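Local coordinates for uncharacterized protein C4B3.07 (Schizosaccharomyces pombe, PDB 3QTM) that supports correct translation termination, directly inhibits Ofd1 and promotes the stability of the transcription factor domain of Sre1 for hypoxic gene expression, at residues 151-156 and 194-198; 188-192 and 214-218; 104-109 and 125-129. All coordinates share one frame; numbering follows the deposited sequence.

Interaction 1 (151-156 and 194-198)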
loop_
_atom_site.group_PDB
_atom_site.type_symbol
_atom_site.label_atom_id
_atom_site.label_comp_id
_atom_site.label_asym_id
_atom_site.label_seq_id
_atom_site.Cartn_x
_atom_site.Cartn_y
_atom_site.Cartn_z
ATOM N N VAL A 151 -15.013 7.271 14.334
ATOM C CA VAL A 151 -13.908 7.317 13.387
ATOM C C VAL A 151 -14.386 7.310 11.938
ATOM O O VAL A 151 -13.859 8.040 11.102
ATOM C CB VAL A 151 -12.924 6.138 13.585
ATOM C CG1 VAL A 151 -12.479 6.050 15.017
ATOM C CG2 VAL A 151 -13.576 4.847 13.185
ATOM N N THR A 152 -15.381 6.480 11.631
ATOM C CA THR A 152 -15.824 6.362 10.245
ATOM C C THR A 152 -16.401 7.676 9.769
ATOM O O THR A 152 -16.220 8.062 8.619
ATOM C CB THR A 152 -16.829 5.225 10.050
ATOM O OG1 THR A 152 -17.919 5.389 10.962
ATOM C CG2 THR A 152 -16.153 3.884 10.318
ATOM N N GLN A 153 -17.078 8.380 10.668
ATOM C CA GLN A 153 -17.573 9.705 10.348
ATOM C C GLN A 153 -16.372 10.604 10.026
ATOM O O GLN A 153 -16.370 11.339 9.034
ATOM C CB GLN A 153 -18.366 10.260 11.542
ATOM C CG GLN A 153 -18.953 11.630 11.319
ATOM C CD GLN A 153 -20.043 11.633 10.249
ATOM O OE1 GLN A 153 -20.627 10.596 9.939
ATOM N NE2 GLN A 153 -20.324 12.808 9.693
ATOM N N LEU A 154 -15.348 10.524 10.873
ATOM C CA LEU A 154 -14.140 11.340 10.756
ATOM C C LEU A 154 -13.380 11.139 9.455
ATOM O O LEU A 154 -12.983 12.105 8.815
ATOM C CB LEU A 154 -13.180 10.997 11.893
ATOM C CG LEU A 154 -12.998 11.939 13.067
ATOM C CD1 LEU A 154 -11.772 11.498 13.856
ATOM C CD2 LEU A 154 -12.843 13.363 12.579
ATOM N N VAL A 155 -13.170 9.878 9.073
ATOM C CA VAL A 155 -12.246 9.555 7.975
ATOM C C VAL A 155 -12.881 9.180 6.617
ATOM O O VAL A 155 -12.209 9.229 5.590
ATOM C CB VAL A 155 -11.221 8.464 8.398
ATOM C CG1 VAL A 155 -10.535 8.857 9.722
ATOM C CG2 VAL A 155 -11.888 7.116 8.536
ATOM N N ASN A 156 -14.162 8.823 6.600
ATOM C CA ASN A 156 -14.807 8.422 5.348
ATOM C C ASN A 156 -14.611 9.396 4.182
ATOM O O ASN A 156 -14.397 8.955 3.052
ATOM C CB ASN A 156 -16.296 8.144 5.550
ATOM C CG ASN A 156 -16.568 6.731 6.063
ATOM O OD1 ASN A 156 -17.647 6.447 6.588
ATOM N ND2 ASN A 156 -15.586 5.844 5.923
ATOM N N TYR A 194 -8.121 -0.131 7.076
ATOM C CA TYR A 194 -9.385 0.529 7.342
ATOM C C TYR A 194 -10.575 -0.324 6.926
ATOM O O TYR A 194 -11.555 -0.433 7.661
ATOM C CB TYR A 194 -9.466 1.877 6.632
ATOM C CG TYR A 194 -10.749 2.603 6.933
ATOM C CD1 TYR A 194 -10.984 3.120 8.201
ATOM C CD2 TYR A 194 -11.724 2.767 5.964
ATOM C CE1 TYR A 194 -12.141 3.780 8.495
ATOM C CE2 TYR A 194 -12.895 3.436 6.247
ATOM C CZ TYR A 194 -13.099 3.938 7.517
ATOM O OH TYR A 194 -14.265 4.608 7.821
ATOM N N LEU A 195 -10.501 -0.889 5.727
ATOM C CA LEU A 195 -11.580 -1.720 5.211
ATOM C C LEU A 195 -11.739 -3.000 6.028
ATOM O O LEU A 195 -12.812 -3.589 6.065
ATOM C CB LEU A 195 -11.320 -2.074 3.752
ATOM C CG LEU A 195 -11.234 -0.885 2.800
ATOM C CD1 LEU A 195 -10.972 -1.372 1.385
ATOM C CD2 LEU A 195 -12.498 -0.082 2.862
ATOM N N PHE A 196 -10.656 -3.432 6.665
ATOM C CA PHE A 196 -10.677 -4.616 7.514
ATOM C C PHE A 196 -11.268 -4.290 8.892
ATOM O O PHE A 196 -12.141 -5.001 9.392
ATOM C CB PHE A 196 -9.264 -5.199 7.658
ATOM C CG PHE A 196 -9.120 -6.164 8.805
ATOM C CD1 PHE A 196 -9.631 -7.452 8.713
ATOM C CD2 PHE A 196 -8.481 -5.781 9.977
ATOM C CE1 PHE A 196 -9.511 -8.343 9.770
ATOM C CE2 PHE A 196 -8.354 -6.665 11.041
ATOM C CZ PHE A 196 -8.869 -7.950 10.935
ATOM N N GLN A 197 -10.783 -3.209 9.497
ATOM C CA GLN A 197 -11.228 -2.801 10.814
ATOM C C GLN A 197 -12.692 -2.400 10.772
ATOM O O GLN A 197 -13.439 -2.674 11.705
ATOM C CB GLN A 197 -10.385 -1.635 11.327
ATOM C CG GLN A 197 -8.931 -1.981 11.618
ATOM C CD GLN A 197 -8.639 -2.058 13.102
ATOM O OE1 GLN A 197 -9.225 -1.320 13.898
ATOM N NE2 GLN A 197 -7.726 -2.949 13.484
ATOM N N PHE A 198 -13.104 -1.767 9.679
ATOM C CA PHE A 198 -14.425 -1.148 9.617
ATOM C C PHE A 198 -15.243 -1.595 8.415
ATOM O O PHE A 198 -16.113 -0.869 7.945
ATOM C CB PHE A 198 -14.288 0.380 9.631
ATOM C CG PHE A 198 -13.552 0.902 10.833
ATOM C CD1 PHE A 198 -12.184 1.123 10.783
ATOM C CD2 PHE A 198 -14.226 1.149 12.022
ATOM C CE1 PHE A 198 -11.498 1.591 11.893
ATOM C CE2 PHE A 198 -13.551 1.613 13.132
ATOM C CZ PHE A 198 -12.181 1.834 13.071
#
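Two aromatic rings, Tyr-194 and Phe-198, meet the first turns of the helix that begins at Val-151. The apolar contacts are close. The side chains of Val-151 and Phe-198 cross at about a right angle, Val-151 CG2 lying 3.2 Å from Phe-198 CE2, and Val-155 CG2 lies 3.3 Å from Tyr-194 CE1. Thr-152 serves both rings with one methyl: its CG2 is 3.8 Å from Phe-198 CD2 and also packs on the phenol oxygen of Tyr-194. Phe-198 CB lies over one face of the Tyr-194 ring, toward its rim.

On the polar side, Tyr-194 CG stands opposite the backbone N (chi1 -178°), which carries the phenol across to Asn-156. There ND2 lies 2.6 Å from Tyr-194 OH at the ring edge, the amide plane turned 83° from the ring. With a leucine in place of Tyr-194, the Asn-156 amide would probably lose its neighbouring oxygen and a gap would open beside Val-155 CG2.

Phe-202 touches both Asn-156 and Tyr-194, and helix 119-142 backs Val-151 and Val-155. The end of helix 188-197 thus packs on the start of helix 151-170, the packing of successive helices, in keeping with the tetratricopeptide-repeat class of this protein.

Interaction 2 (188-192 and 214-218)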
loop_
_atom_site.group_PDB
_atom_site.type_symbol
_atom_site.label_atom_id
_atom_site.label_comp_id
_atom_site.label_asym_id
_atom_site.label_seq_id
_atom_site.Cartn_x
_atom_site.Cartn_y
_atom_site.Cartn_z
ATOM N N LEU A 188 -1.240 2.339 0.820
ATOM C CA LEU A 188 -2.351 1.429 0.548
ATOM C C LEU A 188 -2.607 0.519 1.750
ATOM O O LEU A 188 -3.725 0.060 1.944
ATOM C CB LEU A 188 -2.123 0.583 -0.713
ATOM C CG LEU A 188 -2.130 1.333 -2.045
ATOM C CD1 LEU A 188 -2.128 0.346 -3.189
ATOM C CD2 LEU A 188 -3.344 2.260 -2.141
ATOM N N TYR A 189 -1.580 0.261 2.558
ATOM C CA TYR A 189 -1.774 -0.525 3.779
ATOM C C TYR A 189 -2.800 0.151 4.683
ATOM O O TYR A 189 -3.588 -0.523 5.343
ATOM C CB TYR A 189 -0.472 -0.716 4.573
ATOM C CG TYR A 189 0.680 -1.376 3.828
ATOM C CD1 TYR A 189 0.506 -2.566 3.125
ATOM C CD2 TYR A 189 1.959 -0.815 3.864
ATOM C CE1 TYR A 189 1.582 -3.169 2.453
ATOM C CE2 TYR A 189 3.026 -1.401 3.201
ATOM C CZ TYR A 189 2.836 -2.575 2.498
ATOM O OH TYR A 189 3.918 -3.141 1.844
ATOM N N ILE A 190 -2.783 1.482 4.721
ATOM C CA ILE A 190 -3.728 2.223 5.554
ATOM C C ILE A 190 -5.136 1.925 5.096
ATOM O O ILE A 190 -6.029 1.705 5.909
ATOM C CB ILE A 190 -3.489 3.745 5.467
ATOM C CG1 ILE A 190 -2.079 4.076 5.974
ATOM C CG2 ILE A 190 -4.576 4.507 6.230
ATOM C CD1 ILE A 190 -1.583 5.436 5.566
ATOM N N LEU A 191 -5.336 1.916 3.783
ATOM C CA LEU A 191 -6.668 1.670 3.236
ATOM C C LEU A 191 -7.127 0.238 3.530
ATOM O O LEU A 191 -8.276 0.017 3.889
ATOM C CB LEU A 191 -6.707 1.951 1.728
ATOM C CG LEU A 191 -8.050 1.749 1.009
ATOM C CD1 LEU A 191 -9.142 2.604 1.626
ATOM C CD2 LEU A 191 -7.923 2.052 -0.491
ATOM N N SER A 192 -6.227 -0.730 3.372
ATOM C CA SER A 192 -6.586 -2.130 3.581
ATOM C C SER A 192 -6.984 -2.345 5.032
ATOM O O SER A 192 -7.943 -3.058 5.337
ATOM C CB SER A 192 -5.406 -3.054 3.241
ATOM O OG SER A 192 -5.034 -2.945 1.881
ATOM N N ILE A 214 -6.952 -1.871 -5.194
ATOM C CA ILE A 214 -5.730 -1.967 -4.393
ATOM C C ILE A 214 -4.806 -2.987 -5.022
ATOM O O ILE A 214 -3.616 -2.756 -5.203
ATOM C CB ILE A 214 -6.029 -2.430 -2.961
ATOM C CG1 ILE A 214 -6.634 -1.285 -2.145
ATOM C CG2 ILE A 214 -4.754 -2.948 -2.276
ATOM C CD1 ILE A 214 -7.285 -1.734 -0.830
ATOM N N THR A 215 -5.391 -4.119 -5.371
ATOM C CA THR A 215 -4.653 -5.247 -5.900
ATOM C C THR A 215 -4.098 -4.943 -7.285
ATOM O O THR A 215 -2.954 -5.263 -7.586
ATOM C CB THR A 215 -5.569 -6.484 -5.927
ATOM O OG1 THR A 215 -5.528 -7.108 -4.633
ATOM C CG2 THR A 215 -5.126 -7.469 -6.984
ATOM N N ALA A 216 -4.908 -4.311 -8.127
ATOM C CA ALA A 216 -4.447 -3.931 -9.454
ATOM C C ALA A 216 -3.248 -2.987 -9.363
ATOM O O ALA A 216 -2.323 -3.068 -10.168
ATOM C CB ALA A 216 -5.590 -3.291 -10.258
ATOM N N LEU A 217 -3.263 -2.097 -8.375
ATOM C CA LEU A 217 -2.177 -1.130 -8.209
ATOM C C LEU A 217 -0.848 -1.793 -7.819
ATOM O O LEU A 217 0.199 -1.512 -8.407
ATOM C CB LEU A 217 -2.572 -0.030 -7.206
ATOM C CG LEU A 217 -3.642 0.962 -7.722
ATOM C CD1 LEU A 217 -4.039 1.961 -6.663
ATOM C CD2 LEU A 217 -3.200 1.700 -8.987
ATOM N N TRP A 218 -0.883 -2.668 -6.824
ATOM C CA TRP A 218 0.342 -3.352 -6.421
ATOM C C TRP A 218 0.916 -4.089 -7.620
ATOM O O TRP A 218 2.108 -4.000 -7.899
ATOM C CB TRP A 218 0.089 -4.325 -5.268
ATOM C CG TRP A 218 -0.039 -3.670 -3.919
ATOM C CD1 TRP A 218 -1.175 -3.564 -3.166
ATOM C CD2 TRP A 218 1.004 -3.042 -3.160
ATOM N NE1 TRP A 218 -0.906 -2.908 -1.992
ATOM C CE2 TRP A 218 0.422 -2.577 -1.959
ATOM C CE3 TRP A 218 2.373 -2.831 -3.373
ATOM C CZ2 TRP A 218 1.163 -1.916 -0.972
ATOM C CZ3 TRP A 218 3.108 -2.166 -2.393
ATOM C CH2 TRP A 218 2.501 -1.724 -1.207
HETATM O O HOH W 1 -2.390 -2.994 0.502
#
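Leu-188 and Ile-214 mark the nearest backbone approach, 6.9 Å between their CA atoms, where two helices of this TPR-type fold run nearly antiparallel at 157°. The segment axes come no closer than 11.5 Å, so side chains fill the space between them.

Leu-188 carries much of the contact. Its CD1 sits over one face of the Trp-218 indole in a CH-pi contact, 4.0 Å from the centroid of the five-membered ring and 26° off its normal, while the same methyl also packs on Leu-217 CB. At the other end of the indole, the Tyr-189 ring and the Trp-218 six-membered ring are tilted by 30° and slid apart, with centroids 5.3 Å distant, so they barely overlap. Ile-214 holds CG1 opposite its carbonyl carbon and continues extended, which takes CD1 to within 3.9 Å of Leu-191 CD2 and 3.7 Å of Ser-192 OG.

Helix 151-170 covers Leu-188 and Leu-217 through Leu-166, and helix 229-254 covers Trp-218. Ser-192 OG is also hydrogen-bonded to Asn-242 OD1 of that latter helix. Polar linkage across the contact runs through a water, 3.0 Å from Ser-192 OG, which accepts the indole N-H of Trp-218 at 2.9 Å from NE1.

Interaction 3 (104-109 and 125-129)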
loop_
_atom_site.group_PDB
_atom_site.type_symbol
_atom_site.label_atom_id
_atom_site.label_comp_id
_atom_site.label_asym_id
_atom_site.label_seq_id
_atom_site.Cartn_x
_atom_site.Cartn_y
_atom_site.Cartn_z
ATOM N N ALA A 104 0.651 18.932 1.728
ATOM C CA ALA A 104 0.743 17.987 0.609
ATOM C C ALA A 104 -0.582 17.876 -0.143
ATOM O O ALA A 104 -0.604 17.857 -1.382
ATOM C CB ALA A 104 1.181 16.602 1.101
ATOM N N ILE A 105 -1.676 17.760 0.616
ATOM C CA ILE A 105 -3.022 17.736 0.056
ATOM C C ILE A 105 -3.342 19.030 -0.706
ATOM O O ILE A 105 -3.781 18.998 -1.846
ATOM C CB ILE A 105 -4.095 17.543 1.172
ATOM C CG1 ILE A 105 -3.996 16.133 1.787
ATOM C CG2 ILE A 105 -5.499 17.860 0.616
ATOM C CD1 ILE A 105 -4.932 15.887 2.997
ATOM N N GLU A 106 -3.137 20.173 -0.064
ATOM C CA GLU A 106 -3.481 21.446 -0.692
ATOM C C GLU A 106 -2.630 21.701 -1.949
ATOM O O GLU A 106 -3.145 22.158 -2.990
ATOM C CB GLU A 106 -3.312 22.590 0.303
ATOM C CG GLU A 106 -4.140 22.442 1.571
ATOM C CD GLU A 106 -5.576 22.889 1.371
ATOM O OE1 GLU A 106 -5.868 23.499 0.322
ATOM O OE2 GLU A 106 -6.413 22.624 2.254
ATOM N N ARG A 107 -1.335 21.393 -1.853
ATOM C CA ARG A 107 -0.432 21.552 -2.996
ATOM C C ARG A 107 -0.908 20.692 -4.166
ATOM O O ARG A 107 -0.963 21.148 -5.298
ATOM C CB ARG A 107 1.008 21.204 -2.615
ATOM C CG ARG A 107 1.979 21.108 -3.809
ATOM C CD ARG A 107 1.846 22.281 -4.782
ATOM N NE ARG A 107 2.034 23.566 -4.114
ATOM C CZ ARG A 107 1.924 24.756 -4.703
ATOM N NH1 ARG A 107 1.649 24.852 -5.997
ATOM N NH2 ARG A 107 2.107 25.858 -3.997
ATOM N N ALA A 108 -1.262 19.445 -3.883
ATOM C CA ALA A 108 -1.719 18.546 -4.931
ATOM C C ALA A 108 -3.077 18.996 -5.507
ATOM O O ALA A 108 -3.305 18.913 -6.716
ATOM C CB ALA A 108 -1.771 17.093 -4.420
ATOM N N GLN A 109 -3.972 19.484 -4.651
ATOM C CA GLN A 109 -5.258 19.971 -5.141
ATOM C C GLN A 109 -5.088 21.184 -6.067
ATOM O O GLN A 109 -5.839 21.353 -7.029
ATOM C CB GLN A 109 -6.223 20.262 -3.982
ATOM C CG GLN A 109 -6.733 18.998 -3.304
ATOM C CD GLN A 109 -7.513 19.277 -2.018
ATOM O OE1 GLN A 109 -7.478 20.383 -1.473
ATOM N NE2 GLN A 109 -8.208 18.262 -1.522
ATOM N N LEU A 125 -2.151 12.735 -4.608
ATOM C CA LEU A 125 -3.400 13.016 -3.918
ATOM C C LEU A 125 -3.810 11.823 -3.058
ATOM O O LEU A 125 -4.094 11.978 -1.872
ATOM C CB LEU A 125 -4.519 13.312 -4.920
ATOM C CG LEU A 125 -4.552 14.710 -5.518
ATOM C CD1 LEU A 125 -5.364 14.706 -6.825
ATOM C CD2 LEU A 125 -5.121 15.709 -4.498
ATOM N N ALA A 126 -3.841 10.634 -3.656
ATOM C CA ALA A 126 -4.237 9.439 -2.919
ATOM C C ALA A 126 -3.334 9.204 -1.705
ATOM O O ALA A 126 -3.829 8.956 -0.595
ATOM C CB ALA A 126 -4.228 8.233 -3.827
ATOM N N ARG A 127 -2.017 9.287 -1.924
ATOM C CA ARG A 127 -1.039 9.102 -0.850
ATOM C C ARG A 127 -1.281 10.065 0.314
ATOM O O ARG A 127 -1.267 9.663 1.472
ATOM C CB ARG A 127 0.388 9.241 -1.393
ATOM C CG ARG A 127 0.773 8.085 -2.319
ATOM C CD ARG A 127 2.105 8.304 -3.047
ATOM N NE ARG A 127 3.119 8.951 -2.207
ATOM C CZ ARG A 127 3.796 8.328 -1.254
ATOM N NH1 ARG A 127 3.553 7.053 -1.018
ATOM N NH2 ARG A 127 4.711 8.968 -0.543
ATOM N N ALA A 128 -1.536 11.332 0.007
ATOM C CA ALA A 128 -1.725 12.323 1.058
ATOM C C ALA A 128 -3.053 12.154 1.791
ATOM O O ALA A 128 -3.104 12.329 3.003
ATOM C CB ALA A 128 -1.582 13.740 0.512
ATOM N N TYR A 129 -4.123 11.819 1.061
ATOM C CA TYR A 129 -5.423 11.600 1.694
ATOM C C TYR A 129 -5.348 10.399 2.638
ATOM O O TYR A 129 -5.943 10.406 3.715
ATOM C CB TYR A 129 -6.546 11.368 0.665
ATOM C CG TYR A 129 -6.974 12.593 -0.117
ATOM C CD1 TYR A 129 -7.255 13.798 0.522
ATOM C CD2 TYR A 129 -7.134 12.532 -1.495
ATOM C CE1 TYR A 129 -7.652 14.921 -0.195
ATOM C CE2 TYR A 129 -7.530 13.644 -2.225
ATOM C CZ TYR A 129 -7.782 14.831 -1.574
ATOM O OH TYR A 129 -8.177 15.919 -2.311
#
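The CA atoms of Ile-105 and Ala-128 lie 5.7 Å apart and, one turn along, those of Ala-108 and Leu-125 5.9 Å, the two segments running nearly antiparallel at 156° with their axes approaching to 9.0 Å.

Small residues permit this close approach. Ala-104 CB and Ala-128 CB meet methyl to methyl at 4.0 Å. Ile-105 lays CG1 against the same alanine, 3.6 Å from Ala-128 CB, so one methyl is held by two neighbours of the opposing helix. Ile-105 CG2 comes 3.7 Å from Tyr-129 CE1, while Ile-105 CD1, at the end of the CG1 branch, packs near Tyr-129 CD1, the two side chains crossing at about a right angle. One turn on, Leu-125 CD2 reaches Ala-108 CB at 3.6 Å and also touches Gln-109 CG, whose chain crosses it at about a right angle.

The polar link lies beside this apolar strip. Gln-109 sets CG opposite its carbonyl carbon and runs extended beyond it, bringing the amide NE2 to the edge of the phenol, the two side chains crossing at a slant. NE2 then donates to Tyr-129 OH along a fairly straight path (164°), in the plane of the ring, with the amide turned 52° from that plane. The modelled separation of Gln-109 NE2 and Tyr-129 OH, 2.5 Å, is very short, so the exact length is doubtful.

Tight antiparallel packing of consecutive helices is a hallmark of TPR-type folds, and here it joins helix 97-110 to helix 119-142. Helix 67-82 flanks the alanine side, where Ser-74 OG bonds to Ala-104 O and Ser-74 also touches Ala-108. Helix 151-170 closes over the other partner, placing Tyr-165 on Leu-125 and both Tyr-158 and Lys-161 on Tyr-129.

Interactions 1 and 2 share helix 188-197: its end packs on helix 151-170 in interaction 1, its start on helix 213-220 in interaction 2, their centres about 15 Å apart. Interaction 2 is buried near the middle of the chain and links the Nro1 family region to the C-terminal one; interaction 1, about 16 Å from that centre, is only partly buried. Interaction 3, buried but equally far from the centre, precedes both in sequence and touches neither. Their chemistry differs accordingly: alanines allow close helix packing in interaction 3, larger side chains and a water span the wider gap of interaction 2, and methyls against two aromatic rings dominate interaction 1.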